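Long-range contacts in lipoate-protein ligase 1 (PDB 5T8U), which belongs to the lipoate-protein ligases, with a catalytic domain of the ligase A/B family, a bacterial-type C-terminal region and lipoic acid bound in a pocket: residues L32-N37 / K157-V162; K50-I55 / L111-N116; L173-L178 / I202-I207. All coordinates share one frame; numbering follows the deposited sequence.

Contact 1: residues L32-N37 / K157-V162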
loop_
_atom_site.group_PDB
_atom_site.type_symbol
_atom_site.label_atom_id
_atom_site.label_comp_id
_atom_site.label_asym_id
_atom_site.label_seq_id
_atom_site.Cartn_x
_atom_site.Cartn_y
_atom_site.Cartn_z
ATOM N N LEU A 32 -13.284 -1.672 -1.545
ATOM C CA LEU A 32 -13.564 -0.243 -1.491
ATOM C C LEU A 32 -12.927 0.480 -2.670
ATOM O O LEU A 32 -13.553 1.354 -3.282
ATOM C CB LEU A 32 -13.065 0.339 -0.168
ATOM C CG LEU A 32 -13.654 -0.289 1.097
ATOM C CD1 LEU A 32 -12.839 0.105 2.316
ATOM C CD2 LEU A 32 -15.106 0.112 1.269
ATOM N N LEU A 33 -11.685 0.123 -3.009
ATOM C CA LEU A 33 -11.030 0.735 -4.160
ATOM C C LEU A 33 -11.761 0.403 -5.457
ATOM O O LEU A 33 -11.934 1.273 -6.319
ATOM C CB LEU A 33 -9.573 0.278 -4.238
ATOM C CG LEU A 33 -8.825 0.626 -5.529
ATOM C CD1 LEU A 33 -8.889 2.118 -5.821
ATOM C CD2 LEU A 33 -7.380 0.164 -5.449
ATOM N N ASN A 34 -12.193 -0.845 -5.619
ATOM C CA ASN A 34 -12.820 -1.287 -6.858
ATOM C C ASN A 34 -14.314 -0.990 -6.925
ATOM O O ASN A 34 -14.938 -1.271 -7.953
ATOM C CB ASN A 34 -12.585 -2.788 -7.057
ATOM C CG ASN A 34 -11.154 -3.106 -7.447
ATOM O OD1 ASN A 34 -10.506 -3.960 -6.841
ATOM N ND2 ASN A 34 -10.652 -2.417 -8.466
ATOM N N ASN A 35 -14.903 -0.433 -5.864
ATOM C CA ASN A 35 -16.313 -0.058 -5.875
ATOM C C ASN A 35 -16.516 1.324 -5.266
ATOM O O ASN A 35 -17.572 1.603 -4.688
ATOM C CB ASN A 35 -17.164 -1.091 -5.133
ATOM C CG ASN A 35 -17.168 -2.442 -5.819
ATOM O OD1 ASN A 35 -17.931 -2.671 -6.757
ATOM N ND2 ASN A 35 -16.316 -3.347 -5.352
ATOM N N TYR A 36 -15.516 2.194 -5.393
ATOM C CA TYR A 36 -15.543 3.542 -4.838
ATOM C C TYR A 36 -16.855 4.258 -5.143
ATOM O O TYR A 36 -17.673 4.476 -4.242
ATOM C CB TYR A 36 -14.348 4.329 -5.385
ATOM C CG TYR A 36 -14.224 5.758 -4.908
ATOM C CD1 TYR A 36 -13.876 6.050 -3.597
ATOM C CD2 TYR A 36 -14.417 6.817 -5.786
ATOM C CE1 TYR A 36 -13.746 7.357 -3.167
ATOM C CE2 TYR A 36 -14.290 8.124 -5.367
ATOM C CZ TYR A 36 -13.953 8.390 -4.059
ATOM O OH TYR A 36 -13.826 9.695 -3.645
ATOM N N ASN A 37 -17.077 4.604 -6.413
ATOM C CA ASN A 37 -18.222 5.429 -6.783
ATOM C C ASN A 37 -19.564 4.795 -6.434
ATOM O O ASN A 37 -20.583 5.491 -6.487
ATOM C CB ASN A 37 -18.179 5.737 -8.283
ATOM C CG ASN A 37 -16.941 6.521 -8.684
ATOM O OD1 ASN A 37 -16.264 6.178 -9.653
ATOM N ND2 ASN A 37 -16.638 7.579 -7.937
ATOM N N LYS A 157 -1.596 3.277 -4.681
ATOM C CA LYS A 157 -2.056 2.666 -5.919
ATOM C C LYS A 157 -3.037 3.622 -6.581
ATOM O O LYS A 157 -3.869 4.235 -5.905
ATOM C CB LYS A 157 -2.715 1.303 -5.680
ATOM C CG LYS A 157 -3.432 0.737 -6.897
ATOM C CD LYS A 157 -3.697 -0.753 -6.739
ATOM C CE LYS A 157 -4.359 -1.340 -7.977
ATOM N NZ LYS A 157 -3.502 -1.229 -9.192
ATOM N N LYS A 158 -2.926 3.750 -7.901
ATOM C CA LYS A 158 -3.748 4.670 -8.672
ATOM C C LYS A 158 -4.647 3.891 -9.621
ATOM O O LYS A 158 -4.266 2.841 -10.147
ATOM C CB LYS A 158 -2.878 5.655 -9.468
ATOM C CG LYS A 158 -3.660 6.687 -10.273
ATOM C CD LYS A 158 -4.363 7.698 -9.380
ATOM C CE LYS A 158 -5.304 8.583 -10.181
ATOM N NZ LYS A 158 -5.757 9.769 -9.406
ATOM N N ILE A 159 -5.851 4.424 -9.837
ATOM C CA ILE A 159 -6.837 3.817 -10.721
ATOM C C ILE A 159 -7.684 4.933 -11.318
ATOM O O ILE A 159 -7.805 6.019 -10.748
ATOM C CB ILE A 159 -7.698 2.766 -9.972
ATOM C CG1 ILE A 159 -6.975 1.412 -9.988
ATOM C CG2 ILE A 159 -9.114 2.661 -10.560
ATOM C CD1 ILE A 159 -7.762 0.252 -9.408
ATOM N N LYS A 160 -8.269 4.651 -12.485
ATOM C CA LYS A 160 -8.985 5.625 -13.304
ATOM C C LYS A 160 -9.582 6.777 -12.505
ATOM O O LYS A 160 -9.264 7.944 -12.760
ATOM C CB LYS A 160 -10.096 4.922 -14.089
ATOM C CG LYS A 160 -10.768 5.798 -15.132
ATOM C CD LYS A 160 -11.708 4.985 -16.012
ATOM C CE LYS A 160 -11.835 5.571 -17.409
ATOM N NZ LYS A 160 -11.927 4.502 -18.437
ATOM N N ASP A 161 -10.443 6.464 -11.537
ATOM C CA ASP A 161 -11.170 7.477 -10.784
ATOM C C ASP A 161 -10.804 7.523 -9.307
ATOM O O ASP A 161 -11.357 8.354 -8.577
ATOM C CB ASP A 161 -12.679 7.240 -10.915
ATOM C CG ASP A 161 -13.181 7.445 -12.328
ATOM O OD1 ASP A 161 -12.643 8.329 -13.028
ATOM O OD2 ASP A 161 -14.115 6.724 -12.740
ATOM N N VAL A 162 -9.897 6.667 -8.843
ATOM C CA VAL A 162 -9.628 6.516 -7.419
ATOM C C VAL A 162 -8.128 6.563 -7.174
ATOM O O VAL A 162 -7.340 6.056 -7.978
ATOM C CB VAL A 162 -10.215 5.200 -6.872
ATOM C CG1 VAL A 162 -10.087 5.153 -5.361
ATOM C CG2 VAL A 162 -11.666 5.052 -7.290
#
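Leu-33 lays its two methyl branches over the hairpin formed by 157-162, each against a different neighbour. With CG anti to the backbone N (chi1 169°), the side chain reaches out from helix 22-34, and CD1 presses on CG1 of Val-162 at 3.3 Å, a tight fit between two buried branched residues. The other branch crosses to the strand before the turn: CD2 lies 4.0 Å from CD1 of Ile-159, and it also meets the aliphatic part of Lys-157 at about a right angle, 4.0 Å from its CD. A lysine suits this margin because its methylenes can pack while its ammonium group extends beyond them. Val-162 is shared between two partners. Its CG1 lies over one face of the Tyr-36 ring, while its CG2 rests 3.4 Å from CB of Tyr-36, so the short beta-branched side chain fits where the tyrosine leaves the backbone. The ring continues past it, and its OH is hydrogen-bonded to the backbone O of Glu-53. Beyond the tyrosine, OD1 of Asn-37 stands 3.8 Å from OD2 of Asp-161, oxygen facing oxygen, whereas ND2 of Asn-37 finds its acceptor in Phe-51 O. The shape of the hairpin places these groups: a type I turn runs from Ile-159 to Val-162, closed by Ile-159 N to Val-162 O and Val-162 N to Ile-159 O, both 2.9 Å, which puts Lys-160 and Asp-161 at its exposed corners. The contact thus packs the last part of helix 22-34 and the chain around it on the tip where strands 150-159 and 162-170 join in the mixed sheet of the ligase A/B catalytic domain, with Leu-33 touching Leu-164, Leu-32 touching Leu-39 of helix 39-42, and Asn-34 reaching helix 256-266.

Contact 2: residues K50-I55 / L111-N116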
loop_
_atom_site.group_PDB
_atom_site.type_symbol
_atom_site.label_atom_id
_atom_site.label_comp_id
_atom_site.label_asym_id
_atom_site.label_seq_id
_atom_site.Cartn_x
_atom_site.Cartn_y
_atom_site.Cartn_z
ATOM N N LYS A 50 -24.046 8.486 -6.446
ATOM C CA LYS A 50 -22.760 7.823 -6.572
ATOM C C LYS A 50 -21.680 8.672 -5.912
ATOM O O LYS A 50 -21.768 9.903 -5.876
ATOM C CB LYS A 50 -22.426 7.567 -8.042
ATOM C CG LYS A 50 -23.414 6.614 -8.709
ATOM C CD LYS A 50 -23.495 6.808 -10.216
ATOM C CE LYS A 50 -24.925 6.651 -10.724
ATOM N NZ LYS A 50 -25.401 5.238 -10.709
ATOM N N PHE A 51 -20.657 8.000 -5.398
ATOM C CA PHE A 51 -19.748 8.603 -4.437
ATOM C C PHE A 51 -18.518 9.191 -5.117
ATOM O O PHE A 51 -18.001 8.636 -6.090
ATOM C CB PHE A 51 -19.328 7.561 -3.400
ATOM C CG PHE A 51 -18.708 8.145 -2.168
ATOM C CD1 PHE A 51 -19.438 8.975 -1.333
ATOM C CD2 PHE A 51 -17.400 7.851 -1.834
ATOM C CE1 PHE A 51 -18.867 9.507 -0.196
ATOM C CE2 PHE A 51 -16.827 8.380 -0.700
ATOM C CZ PHE A 51 -17.560 9.206 0.122
ATOM N N ASN A 52 -18.056 10.327 -4.586
ATOM C CA ASN A 52 -16.876 10.992 -5.126
ATOM C C ASN A 52 -16.076 11.714 -4.046
ATOM O O ASN A 52 -15.198 12.515 -4.390
ATOM C CB ASN A 52 -17.296 11.988 -6.220
ATOM C CG ASN A 52 -16.125 12.487 -7.043
ATOM O OD1 ASN A 52 -15.052 11.882 -7.049
ATOM N ND2 ASN A 52 -16.327 13.595 -7.748
ATOM N N GLU A 53 -16.331 11.461 -2.771
ATOM C CA GLU A 53 -15.766 12.218 -1.666
ATOM C C GLU A 53 -14.664 11.426 -0.976
ATOM O O GLU A 53 -14.469 10.236 -1.242
ATOM C CB GLU A 53 -16.871 12.575 -0.669
ATOM C CG GLU A 53 -17.933 13.508 -1.216
ATOM C CD GLU A 53 -17.426 14.921 -1.412
ATOM O OE1 GLU A 53 -17.099 15.283 -2.562
ATOM O OE2 GLU A 53 -17.346 15.670 -0.415
ATOM N N PRO A 54 -13.913 12.060 -0.074
ATOM C CA PRO A 54 -12.818 11.350 0.599
ATOM C C PRO A 54 -13.315 10.223 1.492
ATOM O O PRO A 54 -14.436 10.247 2.004
ATOM C CB PRO A 54 -12.139 12.448 1.429
ATOM C CG PRO A 54 -12.567 13.733 0.808
ATOM C CD PRO A 54 -13.944 13.487 0.291
ATOM N N ILE A 55 -12.447 9.227 1.679
ATOM C CA ILE A 55 -12.709 8.097 2.563
ATOM C C ILE A 55 -11.493 7.869 3.445
ATOM O O ILE A 55 -10.352 7.899 2.967
ATOM C CB ILE A 55 -13.035 6.809 1.776
ATOM C CG1 ILE A 55 -14.345 6.981 1.012
ATOM C CG2 ILE A 55 -13.093 5.597 2.715
ATOM C CD1 ILE A 55 -14.752 5.783 0.181
ATOM N N LEU A 111 -8.832 7.070 0.592
ATOM C CA LEU A 111 -9.280 6.987 -0.793
ATOM C C LEU A 111 -9.767 8.361 -1.222
ATOM O O LEU A 111 -10.504 9.020 -0.481
ATOM C CB LEU A 111 -10.393 5.951 -0.973
ATOM C CG LEU A 111 -10.132 4.558 -0.403
ATOM C CD1 LEU A 111 -11.309 3.648 -0.696
ATOM C CD2 LEU A 111 -8.852 3.969 -0.970
ATOM N N ASN A 112 -9.353 8.794 -2.413
ATOM C CA ASN A 112 -9.710 10.119 -2.896
ATOM C C ASN A 112 -9.988 10.074 -4.391
ATOM O O ASN A 112 -9.637 9.118 -5.084
ATOM C CB ASN A 112 -8.603 11.140 -2.601
ATOM C CG ASN A 112 -8.393 11.358 -1.117
ATOM O OD1 ASN A 112 -7.691 10.589 -0.459
ATOM N ND2 ASN A 112 -8.999 12.411 -0.581
ATOM N N ASN A 113 -10.642 11.131 -4.877
ATOM C CA ASN A 113 -10.872 11.274 -6.311
ATOM C C ASN A 113 -9.575 11.588 -7.044
ATOM O O ASN A 113 -9.334 11.077 -8.144
ATOM C CB ASN A 113 -11.911 12.366 -6.563
ATOM C CG ASN A 113 -12.111 12.656 -8.037
ATOM O OD1 ASN A 113 -11.836 11.813 -8.892
ATOM N ND2 ASN A 113 -12.592 13.856 -8.342
ATOM N N ASN A 114 -8.730 12.426 -6.452
ATOM C CA ASN A 114 -7.429 12.776 -6.999
ATOM C C ASN A 114 -6.345 12.411 -5.993
ATOM O O ASN A 114 -6.625 12.042 -4.850
ATOM C CB ASN A 114 -7.361 14.270 -7.341
ATOM C CG ASN A 114 -8.405 14.682 -8.361
ATOM O OD1 ASN A 114 -8.844 13.872 -9.178
ATOM N ND2 ASN A 114 -8.807 15.946 -8.320
ATOM N N ILE A 115 -5.088 12.515 -6.431
ATOM C CA ILE A 115 -3.974 12.236 -5.535
ATOM C C ILE A 115 -4.025 13.204 -4.363
ATOM O O ILE A 115 -4.176 14.419 -4.540
ATOM C CB ILE A 115 -2.637 12.321 -6.289
ATOM C CG1 ILE A 115 -2.588 11.249 -7.384
ATOM C CG2 ILE A 115 -1.469 12.142 -5.320
ATOM C CD1 ILE A 115 -1.320 11.253 -8.221
ATOM N N ASN A 116 -3.898 12.661 -3.150
ATOM C CA ASN A 116 -4.084 13.436 -1.930
ATOM C C ASN A 116 -3.043 13.064 -0.879
ATOM O O ASN A 116 -3.293 13.201 0.325
ATOM C CB ASN A 116 -5.497 13.229 -1.374
ATOM C CG ASN A 116 -5.968 14.391 -0.521
ATOM O OD1 ASN A 116 -6.185 15.495 -1.021
ATOM N ND2 ASN A 116 -6.148 14.144 0.773
HETATM O O HOH W 1 -9.230 10.586 2.340
#
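The backbones run antiparallel and meet as a hydrogen-bonded pair, Ile-55 with Leu-111: Ile-55 N gives to Leu-111 O at 2.9 Å (151° at the hydrogen), and Leu-111 N gives to Ile-55 O at 2.9 Å, straighter at 164° and on a lone pair of that oxygen. Leu-111 O receives a second, weaker approach from CA of Pro-54 at 3.5 Å, a CA-H...O contact. Proline has no N-H to offer a strand, so it suits the approach to one, and its own backbone is still hydrogen-bonded to Leu-13 on the other flank. Ile-55 and Leu-111 point the same way from the sheet and lie side by side, CB to CB 3.9 Å, two aliphatic residues buried on the face that Leu-39, Leu-164 and Tyr-36 also touch. Beside them, CB of the Pro-54 ring sits 3.7 Å from ND2 of Asn-112, an amide nitrogen whose hydrogen bond to the OH of Tyr-228 holds the side chain at the strand's end. A water 3.0 Å from Ile-55 O is also within hydrogen-bonding reach of Asn-112 OD1, though it has more acceptors near it than protons to give. Farther out, OD1 of Asn-52 abuts CG of Asn-113 at 3.2 Å; the amide planes stand 64° apart, and the pair touches without a hydrogen bond. Here strands 55-59 and 105-112 begin and end side by side within the mixed central sheet of the lipoyl ligase A/B catalytic domain, a family grouped in one clan with class II aminoacyl-tRNA synthetases.

Contact 3: residues L173-L178 / I202-I207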
loop_
_atom_site.group_PDB
_atom_site.type_symbol
_atom_site.label_atom_id
_atom_site.label_comp_id
_atom_site.label_asym_id
_atom_site.label_seq_id
_atom_site.Cartn_x
_atom_site.Cartn_y
_atom_site.Cartn_z
ATOM N N LEU A 173 3.697 -1.768 18.451
ATOM C CA LEU A 173 4.238 -2.889 17.696
ATOM C C LEU A 173 5.422 -3.512 18.429
ATOM O O LEU A 173 6.236 -2.816 19.040
ATOM C CB LEU A 173 4.662 -2.432 16.298
ATOM C CG LEU A 173 5.345 -3.482 15.418
ATOM C CD1 LEU A 173 4.384 -4.611 15.122
ATOM C CD2 LEU A 173 5.865 -2.864 14.133
ATOM N N GLU A 174 5.505 -4.838 18.372
ATOM C CA GLU A 174 6.647 -5.563 18.923
ATOM C C GLU A 174 7.841 -5.324 18.008
ATOM O O GLU A 174 7.943 -5.912 16.930
ATOM C CB GLU A 174 6.319 -7.047 19.048
ATOM C CG GLU A 174 7.313 -7.841 19.880
ATOM C CD GLU A 174 6.891 -9.288 20.059
ATOM O OE1 GLU A 174 7.535 -10.005 20.854
ATOM O OE2 GLU A 174 5.914 -9.708 19.404
ATOM N N LYS A 175 8.750 -4.443 18.432
ATOM C CA LYS A 175 9.831 -4.005 17.554
ATOM C C LYS A 175 10.910 -5.070 17.390
ATOM O O LYS A 175 11.437 -5.256 16.288
ATOM C CB LYS A 175 10.452 -2.716 18.093
ATOM C CG LYS A 175 11.655 -2.236 17.296
ATOM C CD LYS A 175 12.297 -1.013 17.929
ATOM C CE LYS A 175 13.544 -0.592 17.167
ATOM N NZ LYS A 175 14.202 0.595 17.780
ATOM N N ASN A 176 11.259 -5.775 18.469
ATOM C CA ASN A 176 12.381 -6.708 18.408
ATOM C C ASN A 176 12.053 -7.945 17.582
ATOM O O ASN A 176 12.947 -8.508 16.939
ATOM C CB ASN A 176 12.798 -7.115 19.821
ATOM C CG ASN A 176 13.548 -6.013 20.548
ATOM O OD1 ASN A 176 14.133 -5.127 19.924
ATOM N ND2 ASN A 176 13.541 -6.067 21.874
ATOM N N ILE A 177 10.792 -8.381 17.579
ATOM C CA ILE A 177 10.431 -9.623 16.905
ATOM C C ILE A 177 10.645 -9.533 15.399
ATOM O O ILE A 177 10.802 -10.563 14.734
ATOM C CB ILE A 177 8.969 -9.997 17.238
ATOM C CG1 ILE A 177 8.725 -11.489 17.003
ATOM C CG2 ILE A 177 7.980 -9.161 16.427
ATOM C CD1 ILE A 177 9.210 -12.363 18.139
ATOM N N LEU A 178 10.668 -8.318 14.845
ATOM C CA LEU A 178 10.731 -8.145 13.396
ATOM C C LEU A 178 11.872 -8.949 12.783
ATOM O O LEU A 178 11.682 -9.663 11.791
ATOM C CB LEU A 178 10.889 -6.663 13.058
ATOM C CG LEU A 178 9.823 -5.719 13.616
ATOM C CD1 LEU A 178 10.138 -4.279 13.245
ATOM C CD2 LEU A 178 8.457 -6.105 13.098
ATOM N N ILE A 202 13.234 1.368 14.149
ATOM C CA ILE A 202 11.809 1.558 14.388
ATOM C C ILE A 202 11.630 2.271 15.721
ATOM O O ILE A 202 12.476 2.179 16.619
ATOM C CB ILE A 202 11.063 0.204 14.368
ATOM C CG1 ILE A 202 10.952 -0.325 12.934
ATOM C CG2 ILE A 202 9.679 0.312 15.008
ATOM C CD1 ILE A 202 10.044 0.492 12.017
ATOM N N ASN A 203 10.520 2.998 15.844
ATOM C CA ASN A 203 10.179 3.673 17.089
ATOM C C ASN A 203 8.684 3.559 17.331
ATOM O O ASN A 203 7.881 3.895 16.454
ATOM C CB ASN A 203 10.588 5.149 17.060
ATOM C CG ASN A 203 10.528 5.794 18.431
ATOM O OD1 ASN A 203 10.767 5.142 19.448
ATOM N ND2 ASN A 203 10.197 7.078 18.466
ATOM N N LEU A 204 8.316 3.088 18.519
ATOM C CA LEU A 204 6.917 3.020 18.910
ATOM C C LEU A 204 6.478 4.364 19.472
ATOM O O LEU A 204 7.160 4.944 20.323
ATOM C CB LEU A 204 6.698 1.921 19.950
ATOM C CG LEU A 204 6.869 0.465 19.506
ATOM C CD1 LEU A 204 6.042 0.187 18.270
ATOM C CD2 LEU A 204 8.328 0.101 19.263
ATOM N N SER A 205 5.339 4.862 18.994
ATOM C CA SER A 205 4.823 6.131 19.484
ATOM C C SER A 205 4.431 6.074 20.957
ATOM O O SER A 205 4.111 7.119 21.532
ATOM C CB SER A 205 3.630 6.570 18.634
ATOM O OG SER A 205 4.051 7.071 17.377
ATOM N N GLU A 206 4.442 4.888 21.574
ATOM C CA GLU A 206 4.264 4.790 23.019
ATOM C C GLU A 206 5.520 5.205 23.771
ATOM O O GLU A 206 5.428 5.666 24.915
ATOM C CB GLU A 206 3.879 3.364 23.416
ATOM C CG GLU A 206 2.440 2.995 23.099
ATOM C CD GLU A 206 2.054 1.628 23.633
ATOM O OE1 GLU A 206 2.955 0.881 24.074
ATOM O OE2 GLU A 206 0.848 1.302 23.617
ATOM N N ILE A 207 6.694 5.046 23.155
ATOM C CA ILE A 207 7.937 5.506 23.762
ATOM C C ILE A 207 7.889 7.000 24.046
ATOM O O ILE A 207 8.681 7.504 24.849
ATOM C CB ILE A 207 9.131 5.141 22.850
ATOM C CG1 ILE A 207 9.377 3.630 22.899
ATOM C CG2 ILE A 207 10.396 5.910 23.252
ATOM C CD1 ILE A 207 10.460 3.127 21.960
#
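Ile-202 opens the segment with its backbone oxygen held by Lys-175: NZ reaches O at 2.6 Å, in the carbonyl plane and on a lone pair, with a C=O...N angle of 145°. The same ammonium group is hydrogen-bonded to OG1 of Thr-201, and sharing its charge between two oxygens probably fixes its position. To get there the lysine chain runs fully extended beyond CG, sliding past Ile-202 in the opposite direction, so that its methylenes flank the isoleucine, CE 3.8 Å from CB. A long side chain with an apolar stem and a charged tip suits this partly exposed position, where the methylenes lie along Ile-202 and the ammonium reaches oxygen. Isoleucine also serves Leu-178, whose CD1 crosses at about a right angle to lie 4.0 Å from Ile-202 CG1. Asn-203 turns away and is paired through its backbone with Lys-150, a residue of the lipoic acid pocket. The contact therefore lies in the catalytic domain close to that pocket, the side chain of Ile-202 being about 8 Å from the ligand, and it brings together the loop leading into helix 178-181 and the loop that resumes after the unmodelled residues 184-200. Leu-204 comes next and turns back toward the first loop. Its CD1 lies 3.1 Å from the backbone N of Leu-173 and 3.6 Å from that residue's CB, a tight fit, while CD2 covers CB of Lys-175 at 3.7 Å. From Leu-204 a type I turn carries the chain around to Ile-207, with Ile-207 N bonded to Leu-204 O at 2.9 Å; within it the buried Ser-205 OG makes a weak hydrogen bond to Leu-170 O.

In the fold
Contacts 1 and 2 lie together at one end of the large mixed sheet, their centres about 8 Å apart, and are joined by two probable hydrogen bonds from Asn-37 and Tyr-36 to backbone oxygens of 50-55. Both are partly buried, but they differ in kind: contact 1 is apolar packing of the last part of helix 22-34 and the chain around it on a hairpin, whereas contact 2 pairs strand backbones directly. Contact 3 stands apart, about 32 Å from the others between centres. A surface contact of loops, it combines one lysine-to-carbonyl hydrogen bond with aliphatic packing, and it approaches the bound lipoic acid more closely than contacts 1 and 2.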